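Local coordinates for protein succinyl-CoA ligase (ADP-forming) subunit alpha (Methanosaeta concilii, PDB 6HXI) that binds coenzyme A and joins a CoA-ligase-family region to a helical region of the citrate synthase C-terminal family, within an assembly of eight protein chains, at residues B[393-398]-B[556-561]; B[448-453]-B[574-579]; B[460-465]-B[562-567]. All coordinates share one frame; numbering follows the deposited sequence.

Contact 1 of 3, residues B[393-398]-B[556-561]; sequences FKKELP and GAFSKE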
loop_
_atom_site.group_PDB
_atom_site.type_symbol
_atom_site.label_atom_id
_atom_site.label_comp_id
_atom_site.label_asym_id
_atom_site.label_seq_id
_atom_site.Cartn_x
_atom_site.Cartn_y
_atom_site.Cartn_z
ATOM N N PHE B 393 18.568 15.312 1.548
ATOM C CA PHE B 393 19.895 15.504 0.942
ATOM C C PHE B 393 20.973 15.737 1.952
ATOM O O PHE B 393 22.141 15.814 1.572
ATOM C CB PHE B 393 19.890 16.610 -0.127
ATOM C CG PHE B 393 18.795 16.463 -1.152
ATOM C CD1 PHE B 393 17.514 16.971 -0.913
ATOM C CD2 PHE B 393 19.035 15.836 -2.362
ATOM C CE1 PHE B 393 16.486 16.816 -1.849
ATOM C CE2 PHE B 393 18.009 15.698 -3.308
ATOM C CZ PHE B 393 16.745 16.176 -3.035
ATOM N N LYS B 394 20.587 15.818 3.237
ATOM C CA LYS B 394 21.478 16.138 4.367
ATOM C C LYS B 394 22.234 17.452 4.086
ATOM O O LYS B 394 23.442 17.526 4.226
ATOM C CB LYS B 394 22.393 14.953 4.725
ATOM C CG LYS B 394 21.627 13.793 5.339
ATOM C CD LYS B 394 22.541 12.745 5.952
ATOM C CE LYS B 394 23.304 11.992 4.913
ATOM N NZ LYS B 394 24.399 11.185 5.514
ATOM N N LYS B 395 21.489 18.461 3.572
ATOM C CA LYS B 395 22.030 19.762 3.219
ATOM C C LYS B 395 21.210 20.900 3.759
ATOM O O LYS B 395 20.000 20.833 3.793
ATOM C CB LYS B 395 22.123 19.949 1.688
ATOM C CG LYS B 395 23.054 18.987 0.968
ATOM C CD LYS B 395 24.508 19.337 1.181
ATOM C CE LYS B 395 25.366 18.103 1.051
ATOM N NZ LYS B 395 25.299 17.505 -0.298
ATOM N N GLU B 396 21.884 21.991 4.077
ATOM C CA GLU B 396 21.261 23.249 4.440
ATOM C C GLU B 396 21.232 23.946 3.091
ATOM O O GLU B 396 22.265 24.354 2.590
ATOM C CB GLU B 396 22.101 24.012 5.478
ATOM C CG GLU B 396 21.345 25.224 6.014
ATOM C CD GLU B 396 21.782 25.835 7.337
ATOM O OE1 GLU B 396 21.090 26.778 7.791
ATOM O OE2 GLU B 396 22.789 25.369 7.927
ATOM N N LEU B 397 20.079 23.914 2.424
ATOM C CA LEU B 397 20.026 24.414 1.045
ATOM C C LEU B 397 19.918 25.891 1.002
ATOM O O LEU B 397 19.264 26.459 1.875
ATOM C CB LEU B 397 18.812 23.809 0.298
ATOM C CG LEU B 397 18.835 22.313 0.007
ATOM C CD1 LEU B 397 17.525 21.901 -0.478
ATOM C CD2 LEU B 397 19.897 21.979 -1.058
ATOM N N PRO B 398 20.414 26.535 -0.087
ATOM C CA PRO B 398 20.191 27.982 -0.216
ATOM C C PRO B 398 18.709 28.259 -0.429
ATOM O O PRO B 398 17.968 27.362 -0.855
ATOM C CB PRO B 398 21.050 28.387 -1.419
ATOM C CG PRO B 398 21.441 27.139 -2.089
ATOM C CD PRO B 398 21.173 25.969 -1.228
ATOM N N GLY B 556 26.672 23.278 -5.491
ATOM C CA GLY B 556 28.113 23.066 -5.509
ATOM C C GLY B 556 28.610 21.938 -4.620
ATOM O O GLY B 556 29.718 21.447 -4.837
ATOM N N ALA B 557 27.803 21.503 -3.626
ATOM C CA ALA B 557 28.207 20.460 -2.660
ATOM C C ALA B 557 27.995 19.007 -3.146
ATOM O O ALA B 557 28.353 18.056 -2.430
ATOM C CB ALA B 557 27.527 20.685 -1.321
ATOM N N PHE B 558 27.470 18.843 -4.366
ATOM C CA PHE B 558 27.263 17.533 -4.956
ATOM C C PHE B 558 28.232 17.286 -6.122
ATOM O O PHE B 558 28.296 18.100 -7.041
ATOM C CB PHE B 558 25.812 17.380 -5.459
ATOM C CG PHE B 558 24.697 17.770 -4.515
ATOM C CD1 PHE B 558 24.200 16.863 -3.585
ATOM C CD2 PHE B 558 24.091 19.017 -4.607
ATOM C CE1 PHE B 558 23.127 17.208 -2.751
ATOM C CE2 PHE B 558 23.003 19.351 -3.789
ATOM C CZ PHE B 558 22.535 18.448 -2.862
ATOM N N SER B 559 28.940 16.149 -6.114
ATOM C CA SER B 559 29.828 15.743 -7.215
ATOM C C SER B 559 28.971 15.157 -8.346
ATOM O O SER B 559 27.774 14.947 -8.149
ATOM C CB SER B 559 30.807 14.674 -6.734
ATOM O OG SER B 559 30.149 13.444 -6.482
ATOM N N LYS B 560 29.576 14.837 -9.503
ATOM C CA LYS B 560 28.856 14.209 -10.640
ATOM C C LYS B 560 28.189 12.895 -10.202
ATOM O O LYS B 560 27.032 12.676 -10.526
ATOM C CB LYS B 560 29.824 13.937 -11.802
ATOM C CG LYS B 560 29.650 14.828 -13.020
ATOM C CD LYS B 560 30.776 14.505 -13.993
ATOM C CE LYS B 560 30.566 15.011 -15.393
ATOM N NZ LYS B 560 31.686 14.600 -16.279
ATOM N N GLU B 561 28.922 12.061 -9.425
ATOM C CA GLU B 561 28.531 10.761 -8.865
ATOM C C GLU B 561 27.329 10.908 -7.920
ATOM O O GLU B 561 26.345 10.157 -8.058
ATOM C CB GLU B 561 29.695 10.133 -8.085
ATOM C CG GLU B 561 30.828 9.558 -8.917
ATOM C CD GLU B 561 31.832 8.724 -8.124
ATOM O OE1 GLU B 561 32.478 9.280 -7.203
ATOM O OE2 GLU B 561 31.992 7.521 -8.439
#
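Lys395 reaches across to Phe558, and its ammonium group makes the one charged interaction between loop 393-398 and segment 556-561. This is an off-centre cation-pi contact. NZ stands 3.8 Å from the centroid of the Phe558 ring and 34° off the ring normal. The nearest ring atom to Lys395 NZ is Phe558 CE1, at 3.3 Å. The two side chains approach from opposite directions. Lys395 CG lies anti to the carbonyl carbon and packs by CZ of the ring. The bends of the chain at chi2 (-75°) and chi4 (63°) then bring NZ back to CE1 and CD1. Lys395 NZ also lies 3.8 Å from Ala557 O, too far to be counted as a hydrogen bond.

The remaining contacts are apolar. Lys395 CG is 3.9 Å from Phe558 CZ, and Lys395 CD lies 4.1 Å from Ala557 CB. Phe393 CB meets the edge of the Phe558 ring at CE1, 4.2 Å away. The Phe393 ring itself also meets the ring of Tyr571.

Loop 393-398 joins helix 383-393 to helix 399-412. Segment 556-561 links helix 540-555 to helix 560-569, with Gly556 at positive phi and Ser559 as N-cap. The contact thus sets one interhelical connection against another. A second subunit, another copy of the protein, packs on Lys395 through its Glu615 and on Ala557 through its Gln617.

No hydrogen bond joins the two segments. The chemistry implies that they are held by hydrocarbon packing and, probably, by the cation-pi attraction of Lys395, a buried residue.

Contact 2 of 3, residues B[448-453]-B[574-579]; sequences PRFGGA and GLFALG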
loop_
_atom_site.group_PDB
_atom_site.type_symbol
_atom_site.label_atom_id
_atom_site.label_comp_id
_atom_site.label_asym_id
_atom_site.label_seq_id
_atom_site.Cartn_x
_atom_site.Cartn_y
_atom_site.Cartn_z
ATOM N N PRO B 448 7.008 4.068 -13.580
ATOM C CA PRO B 448 7.573 4.506 -14.857
ATOM C C PRO B 448 6.669 5.312 -15.773
ATOM O O PRO B 448 7.208 6.063 -16.569
ATOM C CB PRO B 448 8.024 3.198 -15.517
ATOM C CG PRO B 448 7.262 2.106 -14.797
ATOM C CD PRO B 448 7.144 2.597 -13.408
ATOM N N ARG B 449 5.338 5.174 -15.695
ATOM C CA ARG B 449 4.464 5.897 -16.630
ATOM C C ARG B 449 3.695 6.997 -15.998
ATOM O O ARG B 449 3.214 7.848 -16.709
ATOM C CB ARG B 449 3.495 4.953 -17.355
ATOM C CG ARG B 449 4.189 3.889 -18.167
ATOM C CD ARG B 449 3.169 3.002 -18.857
ATOM N NE ARG B 449 3.823 1.810 -19.365
ATOM C CZ ARG B 449 3.210 0.779 -19.924
ATOM N NH1 ARG B 449 3.912 -0.211 -20.430
ATOM N NH2 ARG B 449 1.887 0.711 -19.937
ATOM N N PHE B 450 3.494 6.943 -14.687
ATOM C CA PHE B 450 2.787 8.000 -13.975
ATOM C C PHE B 450 3.781 8.553 -12.949
ATOM O O PHE B 450 4.046 7.927 -11.938
ATOM C CB PHE B 450 1.483 7.449 -13.329
ATOM C CG PHE B 450 0.743 8.450 -12.478
ATOM C CD1 PHE B 450 0.136 9.561 -13.049
ATOM C CD2 PHE B 450 0.674 8.295 -11.096
ATOM C CE1 PHE B 450 -0.518 10.513 -12.250
ATOM C CE2 PHE B 450 0.046 9.249 -10.298
ATOM C CZ PHE B 450 -0.518 10.374 -10.873
ATOM N N GLY B 451 4.379 9.682 -13.267
ATOM C CA GLY B 451 5.384 10.336 -12.423
ATOM C C GLY B 451 6.835 10.028 -12.749
ATOM O O GLY B 451 7.707 10.839 -12.464
ATOM N N GLY B 452 7.084 8.904 -13.415
ATOM C CA GLY B 452 8.410 8.413 -13.782
ATOM C C GLY B 452 9.182 9.167 -14.841
ATOM O O GLY B 452 10.404 9.038 -14.915
ATOM N N ALA B 453 8.510 9.966 -15.655
ATOM C CA ALA B 453 9.187 10.728 -16.719
ATOM C C ALA B 453 10.113 11.801 -16.135
ATOM O O ALA B 453 10.985 12.278 -16.856
ATOM C CB ALA B 453 8.170 11.371 -17.658
ATOM N N GLY B 574 10.039 10.464 -5.153
ATOM C CA GLY B 574 9.603 10.849 -3.822
ATOM C C GLY B 574 9.000 12.239 -3.787
ATOM O O GLY B 574 7.991 12.452 -3.121
ATOM N N LEU B 575 9.631 13.209 -4.486
ATOM C CA LEU B 575 9.149 14.588 -4.550
ATOM C C LEU B 575 7.775 14.621 -5.228
ATOM O O LEU B 575 6.848 15.221 -4.694
ATOM C CB LEU B 575 10.154 15.467 -5.312
ATOM C CG LEU B 575 9.968 16.971 -5.247
ATOM C CD1 LEU B 575 9.897 17.469 -3.796
ATOM C CD2 LEU B 575 11.077 17.690 -6.027
ATOM N N PHE B 576 7.631 13.878 -6.340
ATOM C CA PHE B 576 6.345 13.759 -7.016
ATOM C C PHE B 576 5.288 13.118 -6.097
ATOM O O PHE B 576 4.155 13.588 -6.045
ATOM C CB PHE B 576 6.474 12.974 -8.341
ATOM C CG PHE B 576 5.180 12.866 -9.120
ATOM C CD1 PHE B 576 4.703 13.944 -9.868
ATOM C CD2 PHE B 576 4.410 11.705 -9.063
ATOM C CE1 PHE B 576 3.481 13.854 -10.560
ATOM C CE2 PHE B 576 3.172 11.618 -9.753
ATOM C CZ PHE B 576 2.750 12.670 -10.538
ATOM N N ALA B 577 5.665 12.085 -5.382
ATOM C CA ALA B 577 4.779 11.363 -4.454
ATOM C C ALA B 577 4.290 12.213 -3.304
ATOM O O ALA B 577 3.108 12.207 -2.970
ATOM C CB ALA B 577 5.453 10.096 -3.946
ATOM N N LEU B 578 5.184 12.993 -2.746
ATOM C CA LEU B 578 4.879 13.902 -1.659
ATOM C C LEU B 578 3.908 15.002 -2.149
ATOM O O LEU B 578 2.879 15.265 -1.509
ATOM C CB LEU B 578 6.196 14.476 -1.118
ATOM C CG LEU B 578 6.079 15.506 0.007
ATOM C CD1 LEU B 578 5.621 14.873 1.295
ATOM C CD2 LEU B 578 7.368 16.210 0.204
ATOM N N GLY B 579 4.231 15.643 -3.265
ATOM C CA GLY B 579 3.348 16.667 -3.799
ATOM C C GLY B 579 2.007 16.133 -4.262
ATOM O O GLY B 579 0.968 16.661 -3.874
#
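Phe576 has the most surface buried here, and both of its partners lie in loop 448-453. Its side chain leaves helix 571-594 with CG anti to the backbone N (chi1 -178°), which carries the ring out to the loop. Gly451 CA sits over one face of this ring in a CH-pi contact. It is 3.9 Å from the centroid of the Phe576 ring and 19° off the normal. The closest ring atom to Gly451 CA is Phe576 CE2, at 3.7 Å. Gly451 has positive phi, and its backbone comes close to the ring face.

Phe450 meets the edge of the same ring. The edge of Phe576 points at one face of the Phe450 ring, giving a T-shaped pair. The planes stand at 80° and the centroids of the Phe450 and Phe576 rings are 5.5 Å apart. CE2 of Phe576 lies above the rim of the Phe450 ring, 4.0 Å from Phe450 CE2. One phenylalanine thus offers a face to Gly451 and an edge to Phe450. All three residues are buried. An acetate ion, probably from the crystallisation liquor, lies about 3 Å from the Phe450 side chain.

The contact joins the loop between helices 435-443 and 453-466 to the long helix 571-594. Ile446 also packs on Phe576. Leu575 and Leu578, in the same helical segment, pack on helices 383-393 and 399-412.

Contact 3 of 3, residues B[460-465]-B[562-567]; sequences EFKRAQ and EIDEVV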
loop_
_atom_site.group_PDB
_atom_site.type_symbol
_atom_site.label_atom_id
_atom_site.label_comp_id
_atom_site.label_asym_id
_atom_site.label_seq_id
_atom_site.Cartn_x
_atom_site.Cartn_y
_atom_site.Cartn_z
ATOM N N GLU B 460 18.327 10.922 -18.869
ATOM C CA GLU B 460 18.619 11.030 -20.294
ATOM C C GLU B 460 19.263 12.329 -20.701
ATOM O O GLU B 460 20.226 12.290 -21.484
ATOM C CB GLU B 460 17.368 10.739 -21.161
ATOM C CG GLU B 460 16.990 9.254 -21.185
ATOM C CD GLU B 460 18.108 8.232 -21.335
ATOM O OE1 GLU B 460 18.127 7.246 -20.562
ATOM O OE2 GLU B 460 18.961 8.409 -22.234
ATOM N N PHE B 461 18.739 13.478 -20.210
ATOM C CA PHE B 461 19.324 14.788 -20.532
ATOM C C PHE B 461 20.714 14.938 -19.910
ATOM O O PHE B 461 21.615 15.416 -20.584
ATOM C CB PHE B 461 18.391 15.949 -20.145
ATOM C CG PHE B 461 17.270 16.199 -21.133
ATOM C CD1 PHE B 461 16.137 15.388 -21.149
ATOM C CD2 PHE B 461 17.370 17.204 -22.083
ATOM C CE1 PHE B 461 15.110 15.612 -22.074
ATOM C CE2 PHE B 461 16.330 17.430 -23.003
ATOM C CZ PHE B 461 15.207 16.647 -22.978
ATOM N N LYS B 462 20.900 14.514 -18.642
ATOM C CA LYS B 462 22.201 14.621 -17.960
ATOM C C LYS B 462 23.284 13.844 -18.754
ATOM O O LYS B 462 24.341 14.390 -19.040
ATOM C CB LYS B 462 22.109 14.117 -16.503
ATOM C CG LYS B 462 23.235 14.588 -15.626
ATOM C CD LYS B 462 23.506 13.688 -14.440
ATOM C CE LYS B 462 24.725 14.234 -13.742
ATOM N NZ LYS B 462 25.677 13.183 -13.305
ATOM N N ARG B 463 22.989 12.598 -19.132
ATOM C CA ARG B 463 23.887 11.725 -19.890
ATOM C C ARG B 463 24.278 12.354 -21.242
ATOM O O ARG B 463 25.463 12.484 -21.525
ATOM C CB ARG B 463 23.252 10.330 -20.059
ATOM C CG ARG B 463 24.055 9.377 -20.943
ATOM C CD ARG B 463 23.231 8.209 -21.456
ATOM N NE ARG B 463 22.035 8.632 -22.195
ATOM C CZ ARG B 463 22.003 8.953 -23.486
ATOM N NH1 ARG B 463 23.113 8.919 -24.215
ATOM N NH2 ARG B 463 20.864 9.321 -24.055
ATOM N N ALA B 464 23.315 12.812 -22.026
ATOM C CA ALA B 464 23.587 13.432 -23.315
ATOM C C ALA B 464 24.536 14.607 -23.179
ATOM O O ALA B 464 25.564 14.638 -23.846
ATOM C CB ALA B 464 22.284 13.870 -23.975
ATOM N N GLN B 465 24.214 15.552 -22.279
ATOM C CA GLN B 465 24.972 16.759 -22.027
ATOM C C GLN B 465 26.348 16.460 -21.447
ATOM O O GLN B 465 27.290 17.152 -21.807
ATOM C CB GLN B 465 24.152 17.674 -21.117
ATOM C CG GLN B 465 24.608 19.134 -21.073
ATOM C CD GLN B 465 25.303 19.544 -19.805
ATOM O OE1 GLN B 465 25.285 18.855 -18.782
ATOM N NE2 GLN B 465 25.894 20.715 -19.838
ATOM N N GLU B 562 27.424 11.864 -6.956
ATOM C CA GLU B 562 26.370 12.181 -6.001
ATOM C C GLU B 562 25.065 12.504 -6.736
ATOM O O GLU B 562 24.004 12.006 -6.356
ATOM C CB GLU B 562 26.771 13.363 -5.127
ATOM C CG GLU B 562 27.745 12.994 -4.022
ATOM C CD GLU B 562 28.158 14.195 -3.196
ATOM O OE1 GLU B 562 29.126 14.873 -3.605
ATOM O OE2 GLU B 562 27.474 14.503 -2.188
ATOM N N ILE B 563 25.160 13.310 -7.797
ATOM C CA ILE B 563 24.027 13.692 -8.634
ATOM C C ILE B 563 23.459 12.441 -9.334
ATOM O O ILE B 563 22.243 12.211 -9.290
ATOM C CB ILE B 563 24.417 14.850 -9.587
ATOM C CG1 ILE B 563 24.700 16.125 -8.747
ATOM C CG2 ILE B 563 23.325 15.110 -10.617
ATOM C CD1 ILE B 563 25.396 17.207 -9.408
ATOM N N ASP B 564 24.347 11.580 -9.873
ATOM C CA ASP B 564 23.901 10.342 -10.538
ATOM C C ASP B 564 23.157 9.426 -9.558
ATOM O O ASP B 564 22.120 8.845 -9.913
ATOM C CB ASP B 564 25.087 9.624 -11.213
ATOM C CG ASP B 564 25.404 10.085 -12.633
ATOM O OD1 ASP B 564 24.475 10.594 -13.325
ATOM O OD2 ASP B 564 26.566 9.916 -13.066
ATOM N N GLU B 565 23.649 9.375 -8.305
ATOM C CA GLU B 565 23.035 8.601 -7.215
ATOM C C GLU B 565 21.626 9.149 -6.926
ATOM O O GLU B 565 20.694 8.377 -6.813
ATOM C CB GLU B 565 23.953 8.638 -5.968
ATOM C CG GLU B 565 23.370 8.033 -4.703
ATOM C CD GLU B 565 24.239 8.084 -3.454
ATOM O OE1 GLU B 565 24.923 9.109 -3.215
ATOM O OE2 GLU B 565 24.208 7.089 -2.694
ATOM N N VAL B 566 21.474 10.483 -6.838
ATOM C CA VAL B 566 20.184 11.116 -6.607
ATOM C C VAL B 566 19.160 10.668 -7.674
ATOM O O VAL B 566 18.037 10.319 -7.331
ATOM C CB VAL B 566 20.302 12.648 -6.452
ATOM C CG1 VAL B 566 18.930 13.333 -6.584
ATOM C CG2 VAL B 566 20.976 13.009 -5.116
ATOM N N VAL B 567 19.562 10.643 -8.944
ATOM C CA VAL B 567 18.687 10.229 -10.059
ATOM C C VAL B 567 18.358 8.729 -9.941
ATOM O O VAL B 567 17.185 8.351 -10.035
ATOM C CB VAL B 567 19.307 10.582 -11.446
ATOM C CG1 VAL B 567 18.397 10.119 -12.578
ATOM C CG2 VAL B 567 19.624 12.071 -11.563
#
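Lys462 lays the end of its side chain over Ile563 and Asp564 of helix 560-569. Its CE packs against the CG2 branch of Ile563 at 3.5 Å, a close apolar touch. The long chain is nearly straight from CG to CE. CG stands anti to the backbone N (chi1 -161°), which points the chain at helix 560-569, and it turns only at chi4.

The charged end then meets Asp564. Lys462 NZ and Asp564 OD1 are 2.9 Å apart and form a salt bridge, although the hydrogen bond within it is weak. The other carboxylate oxygen, Asp564 OD2, lies 3.4 Å from Lys462 NZ. The lysine comes in at a slant to the aspartate side chain.

The ammonium group has further partners. Glu466 makes another salt bridge with it, and the backbone O of Lys560 accepts a hydrogen bond. Two carboxylates and a carbonyl thus meet the charge of a buried lysine. This would be expected to favour its protonated form.

Helix 453-466 has its own ion pair, in which Arg463 NH2 gives a hydrogen bond of 2.8 Å to Glu460 OE2. The acceptor is met nearly along its C-O axis, and lies 17° out of the guanidinium plane.

The contact joins helix 453-466 to helix 560-569. Helix 540-555 packs on both, with Ile546 on Phe461 and Met552 on Ile563. Ala464 and Gln465 pack on helix 517-530.

How the contacts relate
Contacts 1 and 3 share helix 560-569 and touch directly; their centres are about 14 Å apart. Lys560 O of contact 1 lies 3.1 Å from Lys462 NZ of contact 3, a probable hydrogen bond. Phe558 CB also packs 3.7 Å from Ile563 CG1. Contact 2 stands apart, its centre about 21 Å from that of contact 1 and about 17 Å from that of contact 3. Its nearest atoms are about 7 Å from either. It uses helix 571-594, which follows helix 560-569 in the chain. All three contacts lie in the citrate synthase C-terminal family part of the chain. None includes a residue of the coenzyme A pocket lined by Gln21, Phe87, Arg91, Gly179 and others.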